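Local coordinates for Glyco_hydro_cc domain-containing protein (Cryptococcus neoformans, PDB 6UBC) that binds oligosaccharides, probably of the beta-1,3-glucan type, as a fungal member of glycoside hydrolase family 128 (subgroup VII), at residues F272-C277 and S310-H315. Residues are numbered along the deposited sequence; the frame is centred on the assembly and turned at random.
Sequences FEEPDC and SPSMCH
Asp276 OD2 takes two N-H donors from His315: the ring ND1, at 2.7 Å, comes from above the carboxylate plane, and the backbone N approaches on the syn side, from the same face. The contact joins the loops that follow the neighbouring parallel strands 268-270 and 307-309 in the beta/alpha-barrel of this glycoside hydrolase family. Asp276 OD1 uses its syn lone pair for Cys314 N, 2.9 Å away (168° at the hydrogen). Aspartate suits this place because its short carboxylate, turned between its own backbone N and carbonyl carbon (chi1 57°), can collect two consecutive backbone N-H groups and an imidazole. A type I turn from Glu274 to Cys277, with Pro275 at its second position, presents Asp276 and brings Cys277 SG to Cys314 SG, a disulfide with chi3 86° that covalently ties the loops together. At the other end, Ser312 N gives a nearly straight bond to Phe272 O, while Ser312 OG accepts Glu274 N at 3.0 Å. The aliphatic part of Glu274 runs past Cys314 CB, its carboxylate held by His342 and Ser282. Glu273 turns its CB away from the other loop, and its carboxylate lies close to that of Glu370, an arrangement of like charges. The side facing helices 287-298 and 324-331 is apolar: Pro311 CG lies 3.7 Å from Phe272 CD2, and the Met313 chain, bent beyond CG, brings CE to 3.9 Å from Pro275 CG.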
ATOM      1  N   PHE A 272      -7.197  -2.155  -5.943  1.00 21.23           N
ATOM      2  CA  PHE A 272      -6.413  -2.212  -7.188  1.00 21.39           C
ATOM      3  C   PHE A 272      -5.173  -1.331  -7.091  1.00 21.64           C
ATOM      4  O   PHE A 272      -5.207  -0.216  -6.543  1.00 22.94           O
ATOM      5  CB  PHE A 272      -7.258  -1.783  -8.377  1.00 22.16           C
ATOM      6  CG  PHE A 272      -8.646  -2.370  -8.329  1.00 20.27           C
ATOM      7  CD1 PHE A 272      -8.823  -3.726  -8.378  1.00 22.06           C
ATOM      8  CD2 PHE A 272      -9.763  -1.559  -8.174  1.00 21.90           C
ATOM      9  CE1 PHE A 272     -10.097  -4.283  -8.329  1.00 22.16           C
ATOM     10  CE2 PHE A 272     -11.041  -2.096  -8.156  1.00 21.54           C
ATOM     11  CZ  PHE A 272     -11.205  -3.468  -8.247  1.00 23.48           C
ATOM     12  N   GLU A 273      -4.121  -1.861  -7.690  1.00 21.21           N
ATOM     13  CA  GLU A 273      -2.848  -1.149  -7.814  1.00 20.90           C
ATOM     14  C   GLU A 273      -2.933  -0.060  -8.876  1.00 22.32           C
ATOM     15  O   GLU A 273      -2.923  -0.409 -10.054  1.00 23.13           O
ATOM     16  CB  GLU A 273      -1.754  -2.134  -8.245  1.00 22.65           C
ATOM     17  CG  GLU A 273      -0.390  -1.499  -8.330  1.00 22.42           C
ATOM     18  CD  GLU A 273       0.355  -1.369  -7.024  1.00 23.72           C
ATOM     19  OE1 GLU A 273      -0.133  -1.904  -5.979  1.00 23.04           O
ATOM     20  OE2 GLU A 273       1.461  -0.721  -7.097  1.00 25.58           O
ATOM     21  N   GLU A 274      -2.971   1.224  -8.512  1.00 22.16           N
ATOM     22  CA  GLU A 274      -2.816   2.319  -9.488  1.00 21.78           C
ATOM     23  C   GLU A 274      -3.687   2.087 -10.719  1.00 22.75           C
ATOM     24  O   GLU A 274      -3.234   2.145 -11.884  1.00 24.86           O
ATOM     25  CB  GLU A 274      -1.319   2.358  -9.752  1.00 25.10           C
ATOM     26  CG  GLU A 274      -0.546   2.863  -8.556  1.00 25.45           C
ATOM     27  CD  GLU A 274       0.966   2.946  -8.719  1.00 26.77           C
ATOM     28  OE1 GLU A 274       1.416   2.681  -9.897  1.00 30.09           O
ATOM     29  OE2 GLU A 274       1.684   3.336  -7.710  1.00 26.11           O
ATOM     30  N   PRO A 275      -5.021   1.907 -10.567  1.00 22.80           N
ATOM     31  CA  PRO A 275      -5.885   1.797 -11.722  1.00 24.13           C
ATOM     32  C   PRO A 275      -5.890   3.077 -12.574  1.00 23.92           C
ATOM     33  O   PRO A 275      -6.333   3.014 -13.770  1.00 25.76           O
ATOM     34  CB  PRO A 275      -7.265   1.440 -11.122  1.00 23.37           C
ATOM     35  CG  PRO A 275      -7.191   2.067  -9.725  1.00 23.36           C
ATOM     36  CD  PRO A 275      -5.748   1.828  -9.301  1.00 24.06           C
ATOM     37  N   ASP A 276      -5.476   4.200 -11.994  1.00 24.99           N
ATOM     38  CA  ASP A 276      -5.458   5.524 -12.659  1.00 25.70           C
ATOM     39  C   ASP A 276      -4.230   5.662 -13.562  1.00 28.85           C
ATOM     40  O   ASP A 276      -4.133   6.708 -14.246  1.00 31.26           O
ATOM     41  CB  ASP A 276      -5.546   6.655 -11.632  1.00 26.05           C
ATOM     42  CG  ASP A 276      -4.477   6.653 -10.585  1.00 25.54           C
ATOM     43  OD1 ASP A 276      -4.032   5.524 -10.184  1.00 24.47           O
ATOM     44  OD2 ASP A 276      -4.082   7.774 -10.160  1.00 25.34           O
ATOM     45  N   CYS A 277      -3.336   4.698 -13.590  1.00 31.22           N
ATOM     46  CA  CYS A 277      -2.133   4.721 -14.465  1.00 34.18           C
ATOM     47  C   CYS A 277      -2.179   3.568 -15.458  1.00 36.97           C
ATOM     48  O   CYS A 277      -2.660   2.473 -15.108  1.00 31.36           O
ATOM     49  CB  CYS A 277      -0.845   4.634 -13.663  1.00 37.19           C
ATOM     50  SG  CYS A 277      -0.201   6.286 -13.256  1.00 49.09           S
ATOM     51  N   SER A 310      -8.821   0.883   0.046  1.00 22.69           N
ATOM     52  CA  SER A 310      -9.243   1.434  -1.272  1.00 21.22           C
ATOM     53  C   SER A 310      -8.182   1.089  -2.315  1.00 20.26           C
ATOM     54  O   SER A 310      -7.043   0.721  -1.984  1.00 22.25           O
ATOM     55  CB  SER A 310      -9.436   2.926  -1.190  1.00 23.02           C
ATOM     56  OG  SER A 310      -8.232   3.653  -1.255  1.00 20.83           O
ATOM     57  N   PRO A 311      -8.511   1.259  -3.621  1.00 21.83           N
ATOM     58  CA  PRO A 311      -7.456   1.308  -4.629  1.00 22.02           C
ATOM     59  C   PRO A 311      -6.467   2.443  -4.339  1.00 22.97           C
ATOM     60  O   PRO A 311      -6.806   3.430  -3.685  1.00 22.93           O
ATOM     61  CB  PRO A 311      -8.179   1.594  -5.969  1.00 20.80           C
ATOM     62  CG  PRO A 311      -9.640   1.197  -5.670  1.00 23.76           C
ATOM     63  CD  PRO A 311      -9.833   1.590  -4.201  1.00 23.26           C
ATOM     64  N   SER A 312      -5.249   2.286  -4.844  1.00 21.73           N
ATOM     65  CA  SER A 312      -4.175   3.284  -4.735  1.00 20.52           C
ATOM     66  C   SER A 312      -4.143   4.175  -5.975  1.00 21.24           C
ATOM     67  O   SER A 312      -4.024   3.637  -7.058  1.00 20.39           O
ATOM     68  CB  SER A 312      -2.824   2.603  -4.567  1.00 20.68           C
ATOM     69  OG  SER A 312      -2.651   1.531  -5.507  1.00 20.96           O
ATOM     70  N   MET A 313      -4.032   5.486  -5.775  1.00 21.32           N
ATOM     71  CA  MET A 313      -3.857   6.439  -6.905  1.00 22.05           C
ATOM     72  C   MET A 313      -2.360   6.685  -7.199  1.00 22.23           C
ATOM     73  O   MET A 313      -1.616   7.255  -6.361  1.00 23.99           O
ATOM     74  CB  MET A 313      -4.562   7.767  -6.643  1.00 24.26           C
ATOM     75  CG  MET A 313      -6.067   7.614  -6.485  1.00 24.36           C
ATOM     76  SD  MET A 313      -6.984   6.883  -7.867  1.00 23.50           S
ATOM     77  CE  MET A 313      -6.994   5.150  -7.389  1.00 24.43           C
ATOM     78  N   CYS A 314      -1.969   6.456  -8.437  1.00 24.53           N
ATOM     79  CA  CYS A 314      -0.582   6.817  -8.853  1.00 25.63           C
ATOM     80  C   CYS A 314      -0.454   8.335  -8.867  1.00 24.31           C
ATOM     81  O   CYS A 314       0.662   8.786  -8.685  1.00 25.36           O
ATOM     82  CB  CYS A 314      -0.192   6.219 -10.201  1.00 30.94           C
ATOM     83  SG  CYS A 314      -1.171   6.919 -11.539  1.00 38.89           S
ATOM     84  N   HIS A 315      -1.545   9.080  -9.062  1.00 23.28           N
ATOM     85  CA  HIS A 315      -1.506  10.566  -9.234  1.00 23.65           C
ATOM     86  C   HIS A 315      -1.354  11.265  -7.880  1.00 23.12           C
ATOM     87  O   HIS A 315      -1.269  12.489  -7.890  1.00 23.60           O
ATOM     88  CB  HIS A 315      -2.652  11.085 -10.058  1.00 24.41           C
ATOM     89  CG  HIS A 315      -2.577  10.726 -11.498  1.00 29.67           C
ATOM     90  ND1 HIS A 315      -3.167   9.576 -12.009  1.00 27.47           N
ATOM     91  CD2 HIS A 315      -1.959  11.370 -12.542  1.00 32.61           C
ATOM     92  CE1 HIS A 315      -2.911   9.530 -13.326  1.00 31.89           C
ATOM     93  NE2 HIS A 315      -2.235  10.645 -13.694  1.00 32.43           N
TER